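Local coordinates for protein BauA (Acinetobacter baumannii, PDB 6HCP) that imports ferric preacinetobactin across the bacterial outer membrane as a TonB-dependent receptor and transporter, at residues 204-209 against 227-232; 165-170 against 241-246; 172-177 against 190-195. One frame throughout, in Å; residues are numbered along the deposited sequence.

Interaction 1: residues 204-209 against 227-232; sequences VRINGM and FSLGLD. With C8E ((hydroxyethyloxy)tri(ethyloxy)octane), chain B.
Arg205 and Gly230 exchange backbone hydrogen bonds, and Asn207 and Ser228 form the next such pair. The bond from Gly230 N to Arg205 O is 2.8 Å long and nearly straight (171° at the hydrogen), whereas its return, Arg205 N to Gly230 O, is equally short but bent to 141°. Ser228 N gives Asn207 O a bond of 2.9 Å. A water is held by three groups on one face of the pair: it donates to Arg205 O, accepts from Asn207 ND2 and lies 2.7 Å from Ser228 OG. The hydroxyl stands between its own backbone N and carbonyl carbon (chi1 70°), and OG also comes to 3.3 Å from Asn207 CB. The polar ends on this face have further partners: Asn207 OD1 bonds to His189, and the Arg205 chain, bent at chi2, leads away to a salt bridge with Asp191.

The other face is apolar. Ile206 crosses Phe227 obliquely, its CG2 reaching Phe227 CE1 at 3.6 Å. Val204 and Leu231 run side by side in the same direction, with Leu231 CD2 3.9 Å from Val204 CG1. Detergent follows the same surface, C8E C5 lying 3.9 Å from Phe227 CB. The antiparallel strands, with polar side chains against Lys166 and Met134 on one face and hydrocarbon beside detergent on the other, make a two-faced hairpin of a transmembrane beta-barrel wall, as in TonB-dependent receptors.

Interaction 2: residues 165-170 against 241-246; sequences TKYAAD and FVDAYD. With C8E ((hydroxyethyloxy)tri(ethyloxy)octane), chain B.
Tyr167 reaches over to Asp243 and Phe241 from the loop that follows strand 159-165. From CB, which points toward strand 241-246, CG lies anti to the carbonyl carbon and beside the backbone N (chi1 -60°), and the ring extends from there. Ring atom CE1 comes to 3.5 Å from Asp243 OD1. CE2 is 3.9 Å from Phe241 CD1, which sits over one face of the tyrosine ring, offset toward the rim. The two aromatic rings meet obliquely, planes 53° apart and centroids separated by 5.2 Å. At the tip, OH rests 3.5 Å from Phe241 CB and donates a short bond of 2.5 Å to Asp243 OD2, using that oxygen's syn lone pair.

The second carboxylate oxygen is taken by Thr165, whose side chain meets the aspartate tip to tip: OG1 donates to Asp243 OD1 over 2.6 Å, coming in from above the carboxylate plane, 50° out of it. Two hydroxyl donors, one per oxygen, therefore limit rotation of the buried carboxylate. Arg293 bonds to Tyr167 OH and makes a cation-pi contact with Phe241, so its positive charge could further stabilise the acid; Asn119 bonds to Thr165 OG1. Side-chain bonds without backbone pairing, made by the connection from plug to barrel, fit the docking of a plug against the inner barrel wall in TonB-dependent receptors.

Interaction 3: residues 172-177 against 190-195; sequences PFARLT and VDVGRR
Pro172 lies against the guanidinium of Arg194, at the end of the paired region. Its CB is 3.6 Å above one face of that flat group, offset toward the rim, and its CG is 3.6 Å from Arg194 NH1. The proline CA also makes a CA-H...O contact with Gly193 O.

Phe173 begins the regular pairing: its N bonds to Gly193 O, while Gly193 N returns a 2.8 Å bond to Phe173 O. CG lies anti to the backbone N (chi1 177°); the ring has Gly193 N near its plane at the edge, and CE2 arrives 3.6 Å from Asp191 OD2. Asp191 CG lies in the ring plane at its edge, and carboxylate and ring planes stand 84° apart. The same ring sets CZ over the centre of the Arg175 guanidinium, 3.7 Å above its plane.

Ala174 faces the opposite way, and its CB touches Val192 CG1 at 3.9 Å. Here the strands draw close, the two CA atoms only 4.2 Å apart. Arg175 resumes the hydrogen-bonded pairing: Arg175 N donates to Asp191 O over 2.8 Å, and Asp191 N to Arg175 O. Their charged ends diverge, the arginine to a salt bridge with Asp705, the aspartate to Lys166 and Arg205. Leu176 then approaches Val190 through CD1 and CG2, a contact left tentative because Val190 occupies two conformations.

Strands 173-181 and 184-196, 177° apart in direction here, form a hairpin flanked on both sides within the barrel wall: strand 697-705 at the chain's C-terminus pairs with 173-181, closing the barrel, and strand 202-212 pairs with 184-196.

Interactions 1 and 3 are antiparallel hairpins in the same barrel wall, joined directly because strands 184-196 and 202-212 are neighbours; interaction 2 instead meets that wall from within. Interaction 3 is largely a surface contact, whereas 1 and 2 are partly buried. Backbone bonds dominate both hairpins, and interaction 2 relies on hydroxyls, a carboxylate and rings. Charged groups connect all three: Arg195 NH1 forms a 2.7 Å salt bridge with Asp232 OD2, while Arg195 NH2 bonds to Ala168 O. Along the chain, both hairpins lie inside the long loop that interaction 2 closes, and strand 227-232 adjoins 241-246 through the bond from Val242 N to Leu231 O.

Interaction 1: residues 204-209 against 227-232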
ATOM      1  N   VAL A 204       8.539  39.576  20.240  1.00 33.63           N
ATOM      2  CA  VAL A 204       9.437  39.027  19.241  1.00 33.46           C
ATOM      3  C   VAL A 204       9.019  37.571  18.971  1.00 39.75           C
ATOM      4  O   VAL A 204       8.895  36.761  19.908  1.00 35.23           O
ATOM      5  CB  VAL A 204      10.895  39.090  19.712  1.00 39.46           C
ATOM      6  CG1 VAL A 204      11.818  38.481  18.684  1.00 32.79           C
ATOM      7  CG2 VAL A 204      11.331  40.507  20.075  1.00 41.57           C
ATOM      8  N   ARG A 205       8.822  37.237  17.694  1.00 33.42           N
ATOM      9  CA  ARG A 205       8.461  35.851  17.282  1.00 31.88           C
ATOM     10  C   ARG A 205       9.327  35.448  16.082  1.00 33.32           C
ATOM     11  O   ARG A 205       9.389  36.151  15.087  1.00 35.49           O
ATOM     12  CB  ARG A 205       6.954  35.783  17.005  1.00 37.02           C
ATOM     13  CG  ARG A 205       6.454  34.407  16.580  1.00 36.77           C
ATOM     14  CD  ARG A 205       5.758  33.656  17.688  1.00 39.68           C
ATOM     15  NE  ARG A 205       5.238  32.374  17.242  1.00 31.97           N
ATOM     16  CZ  ARG A 205       3.969  32.028  17.304  1.00 32.53           C
ATOM     17  NH1 ARG A 205       3.058  32.912  17.666  1.00 32.24           N
ATOM     18  NH2 ARG A 205       3.611  30.791  16.994  1.00 33.16           N
ATOM     19  N   ILE A 206      10.059  34.339  16.212  1.00 28.65           N
ATOM     20  CA  ILE A 206      11.031  33.939  15.233  1.00 29.55           C
ATOM     21  C   ILE A 206      10.687  32.517  14.761  1.00 31.99           C
ATOM     22  O   ILE A 206      10.448  31.649  15.579  1.00 32.47           O
ATOM     23  CB  ILE A 206      12.456  34.008  15.817  1.00 34.63           C
ATOM     24  CG1 ILE A 206      12.817  35.414  16.307  1.00 43.29           C
ATOM     25  CG2 ILE A 206      13.477  33.523  14.820  1.00 33.72           C
ATOM     26  CD1 ILE A 206      14.063  35.439  17.158  1.00 45.56           C
ATOM     27  N   ASN A 207      10.720  32.294  13.443  1.00 30.93           N
ATOM     28  CA  ASN A 207      10.566  30.959  12.890  1.00 31.32           C
ATOM     29  C   ASN A 207      11.759  30.676  11.993  1.00 31.78           C
ATOM     30  O   ASN A 207      12.205  31.549  11.239  1.00 32.37           O
ATOM     31  CB  ASN A 207       9.237  30.797  12.144  1.00 33.52           C
ATOM     32  CG  ASN A 207       8.051  30.653  13.060  1.00 33.82           C
ATOM     33  OD1 ASN A 207       7.587  29.540  13.310  1.00 36.00           O
ATOM     34  ND2 ASN A 207       7.557  31.771  13.578  1.00 32.83           N
ATOM     35  N   GLY A 208      12.278  29.446  12.084  1.00 28.43           N
ATOM     36  CA  GLY A 208      13.301  28.966  11.199  1.00 30.85           C
ATOM     37  C   GLY A 208      12.987  27.546  10.749  1.00 29.38           C
ATOM     38  O   GLY A 208      12.511  26.745  11.534  1.00 34.11           O
ATOM     39  N   MET A 209      13.094  27.298   9.443  1.00 31.81           N
ATOM     40  CA  MET A 209      12.740  25.999   8.865  1.00 27.93           C
ATOM     41  C   MET A 209      13.729  25.666   7.756  1.00 28.47           C
ATOM     42  O   MET A 209      14.245  26.535   7.030  1.00 29.14           O
ATOM     43  CB  MET A 209      11.298  26.017   8.351  1.00 29.45           C
ATOM     44  CG  MET A 209      10.856  24.742   7.608  1.00 26.57           C
ATOM     45  SD  MET A 209      11.462  24.703   5.924  1.00 32.12           S
ATOM     46  CE  MET A 209      10.461  25.975   5.139  1.00 30.01           C
ATOM     47  N   PHE A 227      13.469  31.825   7.206  1.00 32.15           N
ATOM     48  CA  PHE A 227      13.735  32.523   8.444  1.00 31.83           C
ATOM     49  C   PHE A 227      12.819  33.741   8.486  1.00 31.28           C
ATOM     50  O   PHE A 227      12.778  34.500   7.522  1.00 32.12           O
ATOM     51  CB  PHE A 227      15.212  32.905   8.539  1.00 37.54           C
ATOM     52  CG  PHE A 227      15.568  33.686   9.781  1.00 51.55           C
ATOM     53  CD1 PHE A 227      15.675  33.048  11.009  1.00 65.72           C
ATOM     54  CD2 PHE A 227      15.729  35.060   9.737  1.00 62.13           C
ATOM     55  CE1 PHE A 227      15.938  33.770  12.164  1.00 67.69           C
ATOM     56  CE2 PHE A 227      15.994  35.781  10.893  1.00 74.33           C
ATOM     57  CZ  PHE A 227      16.071  35.137  12.106  1.00 63.29           C
ATOM     58  N   SER A 228      12.033  33.855   9.557  1.00 30.06           N
ATOM     59  CA  SER A 228      11.068  34.928   9.692  1.00 35.36           C
ATOM     60  C   SER A 228      11.163  35.579  11.073  1.00 36.25           C
ATOM     61  O   SER A 228      11.445  34.914  12.064  1.00 33.14           O
ATOM     62  CB  SER A 228       9.658  34.457   9.427  1.00 33.53           C
ATOM     63  OG  SER A 228       9.188  33.611  10.459  1.00 31.82           O
ATOM     64  N   LEU A 229      10.766  36.852  11.117  0.50 31.28           N
ATOM     65  CA  LEU A 229      10.723  37.647  12.326  0.50 30.88           C
ATOM     66  C   LEU A 229       9.415  38.432  12.337  0.50 31.40           C
ATOM     67  O   LEU A 229       9.070  39.050  11.329  0.50 29.74           O
ATOM     68  CB  LEU A 229      11.926  38.593  12.329  0.50 32.61           C
ATOM     69  CG  LEU A 229      12.060  39.477  13.564  0.50 35.96           C
ATOM     70  CD1 LEU A 229      12.359  38.626  14.787  0.50 34.24           C
ATOM     71  CD2 LEU A 229      13.145  40.516  13.347  0.50 37.39           C
ATOM     72  N   GLY A 230       8.656  38.284  13.425  1.00 29.02           N
ATOM     73  CA  GLY A 230       7.462  39.091  13.692  1.00 32.69           C
ATOM     74  C   GLY A 230       7.641  39.905  14.969  1.00 38.51           C
ATOM     75  O   GLY A 230       7.866  39.328  16.035  1.00 34.19           O
ATOM     76  N   LEU A 231       7.740  41.232  14.820  1.00 32.88           N
ATOM     77  CA  LEU A 231       7.936  42.175  15.940  1.00 37.27           C
ATOM     78  C   LEU A 231       6.680  43.023  16.086  1.00 39.96           C
ATOM     79  O   LEU A 231       6.103  43.459  15.098  1.00 35.65           O
ATOM     80  CB  LEU A 231       9.136  43.085  15.680  1.00 35.57           C
ATOM     81  CG  LEU A 231      10.407  42.397  15.200  1.00 43.77           C
ATOM     82  CD1 LEU A 231      11.450  43.423  14.785  1.00 50.92           C
ATOM     83  CD2 LEU A 231      10.958  41.470  16.269  1.00 47.28           C
ATOM     84  N   ASP A 232       6.319  43.343  17.324  1.00 32.84           N
ATOM     85  CA  ASP A 232       5.221  44.234  17.540  1.00 34.36           C
ATOM     86  C   ASP A 232       5.464  45.090  18.791  1.00 39.38           C
ATOM     87  O   ASP A 232       6.192  44.697  19.720  1.00 37.06           O
ATOM     88  CB  ASP A 232       3.899  43.485  17.671  1.00 31.80           C
ATOM     89  CG  ASP A 232       3.724  42.784  19.010  1.00 40.07           C
ATOM     90  OD1 ASP A 232       4.299  41.700  19.160  1.00 36.77           O
ATOM     91  OD2 ASP A 232       2.854  43.234  19.799  1.00 39.83           O
TER
HETATM   92  C1  C8E B 832      18.353  31.112   2.526  1.00 63.09           C
HETATM   93  C2  C8E B 832      16.966  31.200   3.127  1.00 54.76           C
HETATM   94  C3  C8E B 832      16.966  31.352   4.649  1.00 58.54           C
HETATM   95  C4  C8E B 832      17.767  30.256   5.348  1.00 76.31           C
HETATM   96  C5  C8E B 832      17.467  30.204   6.847  1.00 66.99           C
HETATM   97  C6  C8E B 832      17.696  28.807   7.410  1.00 68.21           C
HETATM   98  C7  C8E B 832      17.180  28.667   8.837  1.00 64.49           C
HETATM   99  C8  C8E B 832      17.499  27.278   9.390  1.00 69.01           C
HETATM  100  O9  C8E B 832      16.546  26.897  10.390  1.00 64.88           O
HETATM  101  C10 C8E B 832      16.744  25.583  10.910  1.00 52.56           C
HETATM  102  C11 C8E B 832      15.978  25.450  12.209  1.00 60.95           C
HETATM  103  O12 C8E B 832      15.543  24.106  12.360  1.00 65.30           O
HETATM  104  O   HOH W   1       8.280  34.577  12.845  1.00 30.62           O

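Interaction 2: residues 165-170 against 241-246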
ATOM      1  N   THR A 165       0.672  36.961   9.677  1.00 26.78           N
ATOM      2  CA  THR A 165       1.923  36.506  10.270  1.00 28.46           C
ATOM      3  C   THR A 165       1.736  36.247  11.773  1.00 26.27           C
ATOM      4  O   THR A 165       0.739  36.665  12.381  1.00 30.55           O
ATOM      5  CB  THR A 165       3.059  37.505  10.031  1.00 30.02           C
ATOM      6  OG1 THR A 165       2.653  38.762  10.575  1.00 26.21           O
ATOM      7  CG2 THR A 165       3.401  37.630   8.564  1.00 35.21           C
ATOM      8  N   LYS A 166       2.707  35.533  12.342  1.00 28.53           N
ATOM      9  CA  LYS A 166       2.718  35.186  13.777  1.00 31.79           C
ATOM     10  C   LYS A 166       3.392  36.309  14.586  1.00 27.62           C
ATOM     11  O   LYS A 166       4.492  36.755  14.237  1.00 31.52           O
ATOM     12  CB  LYS A 166       3.532  33.910  14.002  1.00 30.31           C
ATOM     13  CG  LYS A 166       2.914  32.616  13.501  1.00 30.00           C
ATOM     14  CD  LYS A 166       3.934  31.474  13.487  1.00 30.48           C
ATOM     15  CE  LYS A 166       3.302  30.108  13.307  1.00 33.07           C
ATOM     16  NZ  LYS A 166       4.324  29.034  13.296  1.00 31.82           N
ATOM     17  N   TYR A 167       2.784  36.651  15.724  1.00 31.43           N
ATOM     18  CA  TYR A 167       3.414  37.527  16.716  1.00 32.66           C
ATOM     19  C   TYR A 167       3.451  36.805  18.078  1.00 37.38           C
ATOM     20  O   TYR A 167       2.740  35.808  18.300  1.00 32.84           O
ATOM     21  CB  TYR A 167       2.653  38.855  16.781  1.00 32.88           C
ATOM     22  CG  TYR A 167       2.614  39.618  15.475  1.00 31.47           C
ATOM     23  CD1 TYR A 167       3.748  40.245  14.976  1.00 31.29           C
ATOM     24  CD2 TYR A 167       1.466  39.634  14.697  1.00 35.35           C
ATOM     25  CE1 TYR A 167       3.725  40.925  13.765  1.00 31.63           C
ATOM     26  CE2 TYR A 167       1.425  40.316  13.492  1.00 34.40           C
ATOM     27  CZ  TYR A 167       2.556  40.954  13.016  1.00 33.18           C
ATOM     28  OH  TYR A 167       2.507  41.602  11.809  1.00 33.93           O
ATOM     29  N   ALA A 168       4.265  37.330  18.998  1.00 38.82           N
ATOM     30  CA  ALA A 168       4.514  36.676  20.285  1.00 38.07           C
ATOM     31  C   ALA A 168       3.261  36.701  21.152  1.00 34.43           C
ATOM     32  O   ALA A 168       2.689  37.756  21.412  1.00 37.53           O
ATOM     33  CB  ALA A 168       5.673  37.329  20.990  1.00 39.45           C
ATOM     34  N   ALA A 169       2.853  35.516  21.614  1.00 37.39           N
ATOM     35  CA  ALA A 169       1.863  35.390  22.681  1.00 39.96           C
ATOM     36  C   ALA A 169       2.471  35.863  24.019  1.00 38.26           C
ATOM     37  O   ALA A 169       3.689  36.023  24.154  1.00 38.16           O
ATOM     38  CB  ALA A 169       1.386  33.957  22.766  1.00 45.05           C
ATOM     39  N   ASP A 170       1.605  36.026  25.018  1.00 41.93           N
ATOM     40  CA  ASP A 170       1.975  36.580  26.336  1.00 51.92           C
ATOM     41  C   ASP A 170       2.991  35.671  27.041  1.00 42.97           C
ATOM     42  O   ASP A 170       4.047  36.145  27.472  1.00 48.77           O
ATOM     43  CB  ASP A 170       0.730  36.805  27.192  1.00 47.02           C
ATOM     44  CG  ASP A 170      -0.029  38.069  26.816  1.00 68.18           C
ATOM     45  OD1 ASP A 170       0.627  39.036  26.355  1.00 64.79           O
ATOM     46  OD2 ASP A 170      -1.267  38.064  26.941  1.00 67.13           O
ATOM     47  N   PHE A 241       3.671  47.000  13.911  1.00 36.12           N
ATOM     48  CA  PHE A 241       3.946  45.586  13.579  1.00 34.51           C
ATOM     49  C   PHE A 241       4.983  45.545  12.460  1.00 31.02           C
ATOM     50  O   PHE A 241       4.815  46.199  11.449  1.00 31.82           O
ATOM     51  CB  PHE A 241       2.674  44.880  13.102  1.00 33.10           C
ATOM     52  CG  PHE A 241       1.525  44.911  14.064  1.00 33.00           C
ATOM     53  CD1 PHE A 241       1.363  43.912  15.002  1.00 34.66           C
ATOM     54  CD2 PHE A 241       0.583  45.921  14.010  1.00 38.35           C
ATOM     55  CE1 PHE A 241       0.281  43.920  15.864  1.00 40.05           C
ATOM     56  CE2 PHE A 241      -0.511  45.913  14.858  1.00 35.32           C
ATOM     57  CZ  PHE A 241      -0.619  44.952  15.826  1.00 38.62           C
ATOM     58  N   VAL A 242       6.072  44.803  12.668  1.00 27.30           N
ATOM     59  CA  VAL A 242       7.092  44.639  11.672  1.00 29.19           C
ATOM     60  C   VAL A 242       7.241  43.143  11.380  1.00 32.97           C
ATOM     61  O   VAL A 242       7.260  42.323  12.303  1.00 32.91           O
ATOM     62  CB  VAL A 242       8.422  45.255  12.130  1.00 33.30           C
ATOM     63  CG1 VAL A 242       9.543  44.978  11.147  1.00 33.22           C
ATOM     64  CG2 VAL A 242       8.289  46.745  12.391  1.00 37.87           C
ATOM     65  N   ASP A 243       7.371  42.810  10.099  1.00 30.52           N
ATOM     66  CA  ASP A 243       7.581  41.431   9.644  1.00 30.55           C
ATOM     67  C   ASP A 243       8.714  41.418   8.623  1.00 32.60           C
ATOM     68  O   ASP A 243       8.838  42.317   7.786  1.00 33.36           O
ATOM     69  CB  ASP A 243       6.284  40.869   9.048  1.00 31.93           C
ATOM     70  CG  ASP A 243       5.151  40.786  10.044  1.00 34.38           C
ATOM     71  OD1 ASP A 243       5.089  39.777  10.787  1.00 34.56           O
ATOM     72  OD2 ASP A 243       4.337  41.739  10.094  1.00 37.45           O
ATOM     73  N   ALA A 244       9.555  40.390   8.690  1.00 30.38           N
ATOM     74  CA  ALA A 244      10.571  40.180   7.682  1.00 30.72           C
ATOM     75  C   ALA A 244      10.816  38.679   7.509  1.00 31.69           C
ATOM     76  O   ALA A 244      10.725  37.922   8.472  1.00 32.23           O
ATOM     77  CB  ALA A 244      11.848  40.882   8.059  1.00 33.76           C
ATOM     78  N   TYR A 245      11.207  38.281   6.297  1.00 29.80           N
ATOM     79  CA  TYR A 245      11.519  36.886   6.059  1.00 28.57           C
ATOM     80  C   TYR A 245      12.526  36.766   4.930  1.00 26.51           C
ATOM     81  O   TYR A 245      12.665  37.651   4.071  1.00 27.52           O
ATOM     82  CB  TYR A 245      10.234  36.111   5.771  1.00 29.06           C
ATOM     83  CG  TYR A 245       9.718  36.320   4.371  1.00 26.67           C
ATOM     84  CD1 TYR A 245      10.220  35.588   3.317  1.00 26.77           C
ATOM     85  CD2 TYR A 245       8.853  37.359   4.086  1.00 28.79           C
ATOM     86  CE1 TYR A 245       9.842  35.845   2.008  1.00 29.81           C
ATOM     87  CE2 TYR A 245       8.435  37.608   2.789  1.00 28.64           C
ATOM     88  CZ  TYR A 245       8.930  36.850   1.744  1.00 29.62           C
ATOM     89  OH  TYR A 245       8.567  37.114   0.452  1.00 27.91           O
ATOM     90  N   ASP A 246      13.195  35.609   4.915  1.00 27.86           N
ATOM     91  CA  ASP A 246      14.105  35.223   3.879  1.00 27.14           C
ATOM     92  C   ASP A 246      13.802  33.754   3.562  1.00 29.43           C
ATOM     93  O   ASP A 246      13.775  32.922   4.495  1.00 29.87           O
ATOM     94  CB  ASP A 246      15.543  35.420   4.369  1.00 35.54           C
ATOM     95  CG  ASP A 246      16.649  35.129   3.370  1.00 45.45           C
ATOM     96  OD1 ASP A 246      16.358  34.772   2.215  1.00 51.19           O
ATOM     97  OD2 ASP A 246      17.814  35.232   3.777  1.00 60.07           O
TER
HETATM   98  C1  C8E B 832      18.353  31.112   2.526  1.00 63.09           C
HETATM   99  C2  C8E B 832      16.966  31.200   3.127  1.00 54.76           C
HETATM  100  C3  C8E B 832      16.966  31.352   4.649  1.00 58.54           C
HETATM  101  C4  C8E B 832      17.767  30.256   5.348  1.00 76.31           C
HETATM  102  C5  C8E B 832      17.467  30.204   6.847  1.00 66.99           C
HETATM  103  C6  C8E B 832      17.696  28.807   7.410  1.00 68.21           C
HETATM  104  C7  C8E B 832      17.180  28.667   8.837  1.00 64.49           C
HETATM  105  C8  C8E B 832      17.499  27.278   9.390  1.00 69.01           C
HETATM  106  O9  C8E B 832      16.546  26.897  10.390  1.00 64.88           O
HETATM  107  C10 C8E B 832      16.744  25.583  10.910  1.00 52.56           C
HETATM  108  C11 C8E B 832      15.978  25.450  12.209  1.00 60.95           C
HETATM  109  O12 C8E B 832      15.543  24.106  12.360  1.00 65.30           O

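Interaction 3: residues 172-177 against 190-195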
ATOM      1  N   PRO A 172       5.972  32.881  27.243  1.00 45.60           N
ATOM      2  CA  PRO A 172       7.126  32.502  26.433  1.00 44.13           C
ATOM      3  C   PRO A 172       6.894  31.126  25.786  1.00 47.06           C
ATOM      4  O   PRO A 172       6.199  30.290  26.342  1.00 42.64           O
ATOM      5  CB  PRO A 172       8.294  32.479  27.431  1.00 50.34           C
ATOM      6  CG  PRO A 172       7.824  33.361  28.576  1.00 47.86           C
ATOM      7  CD  PRO A 172       6.328  33.140  28.646  1.00 46.82           C
ATOM      8  N   PHE A 173       7.430  30.946  24.580  1.00 40.91           N
ATOM      9  CA  PHE A 173       7.079  29.825  23.732  1.00 42.14           C
ATOM     10  C   PHE A 173       8.309  29.373  22.961  1.00 35.13           C
ATOM     11  O   PHE A 173       9.058  30.202  22.445  1.00 36.84           O
ATOM     12  CB  PHE A 173       5.982  30.233  22.748  1.00 44.80           C
ATOM     13  CG  PHE A 173       5.607  29.152  21.769  1.00 41.94           C
ATOM     14  CD1 PHE A 173       4.807  28.095  22.168  1.00 45.09           C
ATOM     15  CD2 PHE A 173       5.958  29.254  20.433  1.00 44.71           C
ATOM     16  CE1 PHE A 173       4.373  27.150  21.253  1.00 48.42           C
ATOM     17  CE2 PHE A 173       5.535  28.300  19.519  1.00 39.27           C
ATOM     18  CZ  PHE A 173       4.760  27.242  19.933  1.00 44.08           C
ATOM     19  N   ALA A 174       8.530  28.058  22.908  1.00 35.69           N
ATOM     20  CA  ALA A 174       9.573  27.512  22.077  1.00 34.05           C
ATOM     21  C   ALA A 174       9.207  26.084  21.660  1.00 45.14           C
ATOM     22  O   ALA A 174       8.913  25.234  22.502  1.00 37.87           O
ATOM     23  CB  ALA A 174      10.901  27.563  22.788  1.00 39.83           C
ATOM     24  N   ARG A 175       9.105  25.867  20.346  1.00 36.83           N
ATOM     25  CA  ARG A 175       8.657  24.590  19.819  1.00 34.64           C
ATOM     26  C   ARG A 175       9.618  24.161  18.714  1.00 34.45           C
ATOM     27  O   ARG A 175      10.005  24.969  17.882  1.00 36.09           O
ATOM     28  CB  ARG A 175       7.202  24.663  19.347  1.00 35.71           C
ATOM     29  CG  ARG A 175       6.740  23.421  18.590  1.00 35.91           C
ATOM     30  CD  ARG A 175       5.315  23.566  18.109  1.00 36.94           C
ATOM     31  NE  ARG A 175       4.420  23.547  19.239  1.00 35.87           N
ATOM     32  CZ  ARG A 175       3.175  23.981  19.234  1.00 46.73           C
ATOM     33  NH1 ARG A 175       2.630  24.433  18.114  1.00 48.23           N
ATOM     34  NH2 ARG A 175       2.499  23.993  20.369  1.00 41.34           N
ATOM     35  N   LEU A 176      10.102  22.918  18.813  1.00 30.99           N
ATOM     36  CA  LEU A 176      10.847  22.298  17.758  1.00 32.61           C
ATOM     37  C   LEU A 176       9.996  21.184  17.132  1.00 33.48           C
ATOM     38  O   LEU A 176       9.440  20.349  17.841  1.00 32.18           O
ATOM     39  CB  LEU A 176      12.158  21.738  18.314  1.00 34.41           C
ATOM     40  CG  LEU A 176      12.944  20.867  17.342  1.00 38.55           C
ATOM     41  CD1 LEU A 176      13.510  21.704  16.207  1.00 45.37           C
ATOM     42  CD2 LEU A 176      14.056  20.119  18.061  1.00 48.11           C
ATOM     43  N   THR A 177       9.992  21.146  15.796  1.00 34.45           N
ATOM     44  CA  THR A 177       9.312  20.113  15.018  1.00 32.73           C
ATOM     45  C   THR A 177      10.312  19.512  14.023  1.00 29.58           C
ATOM     46  O   THR A 177      11.032  20.226  13.340  1.00 34.50           O
ATOM     47  CB  THR A 177       8.087  20.682  14.283  1.00 35.09           C
ATOM     48  OG1 THR A 177       7.236  21.361  15.201  1.00 33.24           O
ATOM     49  CG2 THR A 177       7.279  19.612  13.582  1.00 36.89           C
ATOM     50  N   VAL A 190      11.827  25.476  13.941  0.50 30.24           N
ATOM     51  CA  VAL A 190      11.838  26.088  15.254  0.50 33.49           C
ATOM     52  C   VAL A 190      10.923  27.314  15.237  0.50 35.36           C
ATOM     53  O   VAL A 190      10.939  28.091  14.281  0.50 33.36           O
ATOM     54  CB  VAL A 190      13.270  26.471  15.661  0.50 34.05           C
ATOM     55  CG1 VAL A 190      13.281  27.428  16.843  0.50 39.58           C
ATOM     56  CG2 VAL A 190      14.109  25.236  15.943  0.50 27.78           C
ATOM     57  N   ASP A 191      10.099  27.427  16.285  1.00 32.51           N
ATOM     58  CA  ASP A 191       9.167  28.518  16.475  1.00 34.16           C
ATOM     59  C   ASP A 191       9.331  29.014  17.920  1.00 39.34           C
ATOM     60  O   ASP A 191       9.093  28.248  18.858  1.00 32.26           O
ATOM     61  CB  ASP A 191       7.728  28.066  16.212  1.00 32.96           C
ATOM     62  CG  ASP A 191       6.707  29.193  16.178  1.00 38.61           C
ATOM     63  OD1 ASP A 191       7.116  30.369  16.361  1.00 38.99           O
ATOM     64  OD2 ASP A 191       5.517  28.903  15.932  1.00 34.55           O
ATOM     65  N   VAL A 192       9.796  30.257  18.092  1.00 34.87           N
ATOM     66  CA  VAL A 192      10.085  30.793  19.443  1.00 34.98           C
ATOM     67  C   VAL A 192       9.486  32.192  19.578  1.00 36.86           C
ATOM     68  O   VAL A 192       9.572  33.001  18.654  1.00 35.31           O
ATOM     69  CB  VAL A 192      11.599  30.824  19.728  1.00 41.48           C
ATOM     70  CG1 VAL A 192      12.214  29.438  19.678  1.00 47.41           C
ATOM     71  CG2 VAL A 192      12.345  31.762  18.803  1.00 49.64           C
ATOM     72  N   GLY A 193       8.845  32.448  20.721  1.00 35.03           N
ATOM     73  CA  GLY A 193       8.296  33.755  21.012  1.00 34.25           C
ATOM     74  C   GLY A 193       8.519  34.160  22.464  1.00 42.18           C
ATOM     75  O   GLY A 193       8.538  33.318  23.367  1.00 37.17           O
ATOM     76  N   ARG A 194       8.619  35.474  22.678  1.00 38.40           N
ATOM     77  CA  ARG A 194       8.676  36.050  24.008  1.00 38.25           C
ATOM     78  C   ARG A 194       8.269  37.520  23.907  1.00 41.80           C
ATOM     79  O   ARG A 194       8.553  38.182  22.896  1.00 36.07           O
ATOM     80  CB  ARG A 194      10.095  35.930  24.574  1.00 39.43           C
ATOM     81  CG  ARG A 194      10.233  36.393  26.017  1.00 52.67           C
ATOM     82  CD  ARG A 194      11.668  36.278  26.492  1.00 51.67           C
ATOM     83  NE  ARG A 194      11.985  34.915  26.883  1.00 65.80           N
ATOM     84  CZ  ARG A 194      11.601  34.355  28.026  1.00 70.67           C
ATOM     85  NH1 ARG A 194      10.949  35.067  28.929  1.00 84.89           N
ATOM     86  NH2 ARG A 194      11.845  33.077  28.251  1.00 74.61           N
ATOM     87  N   ARG A 195       7.610  38.010  24.956  1.00 38.38           N
ATOM     88  CA  ARG A 195       7.263  39.434  25.068  1.00 37.25           C
ATOM     89  C   ARG A 195       8.139  40.094  26.144  1.00 50.09           C
ATOM     90  O   ARG A 195       8.686  39.411  27.016  1.00 39.61           O
ATOM     91  CB  ARG A 195       5.770  39.571  25.358  1.00 41.80           C
ATOM     92  CG  ARG A 195       4.903  39.044  24.220  1.00 42.62           C
ATOM     93  CD  ARG A 195       3.479  39.539  24.264  1.00 38.48           C
ATOM     94  NE  ARG A 195       3.406  40.940  23.884  1.00 41.55           N
ATOM     95  CZ  ARG A 195       3.414  41.395  22.636  1.00 46.00           C
ATOM     96  NH1 ARG A 195       3.471  42.698  22.421  1.00 35.62           N
ATOM     97  NH2 ARG A 195       3.400  40.551  21.615  1.00 36.20           N
TER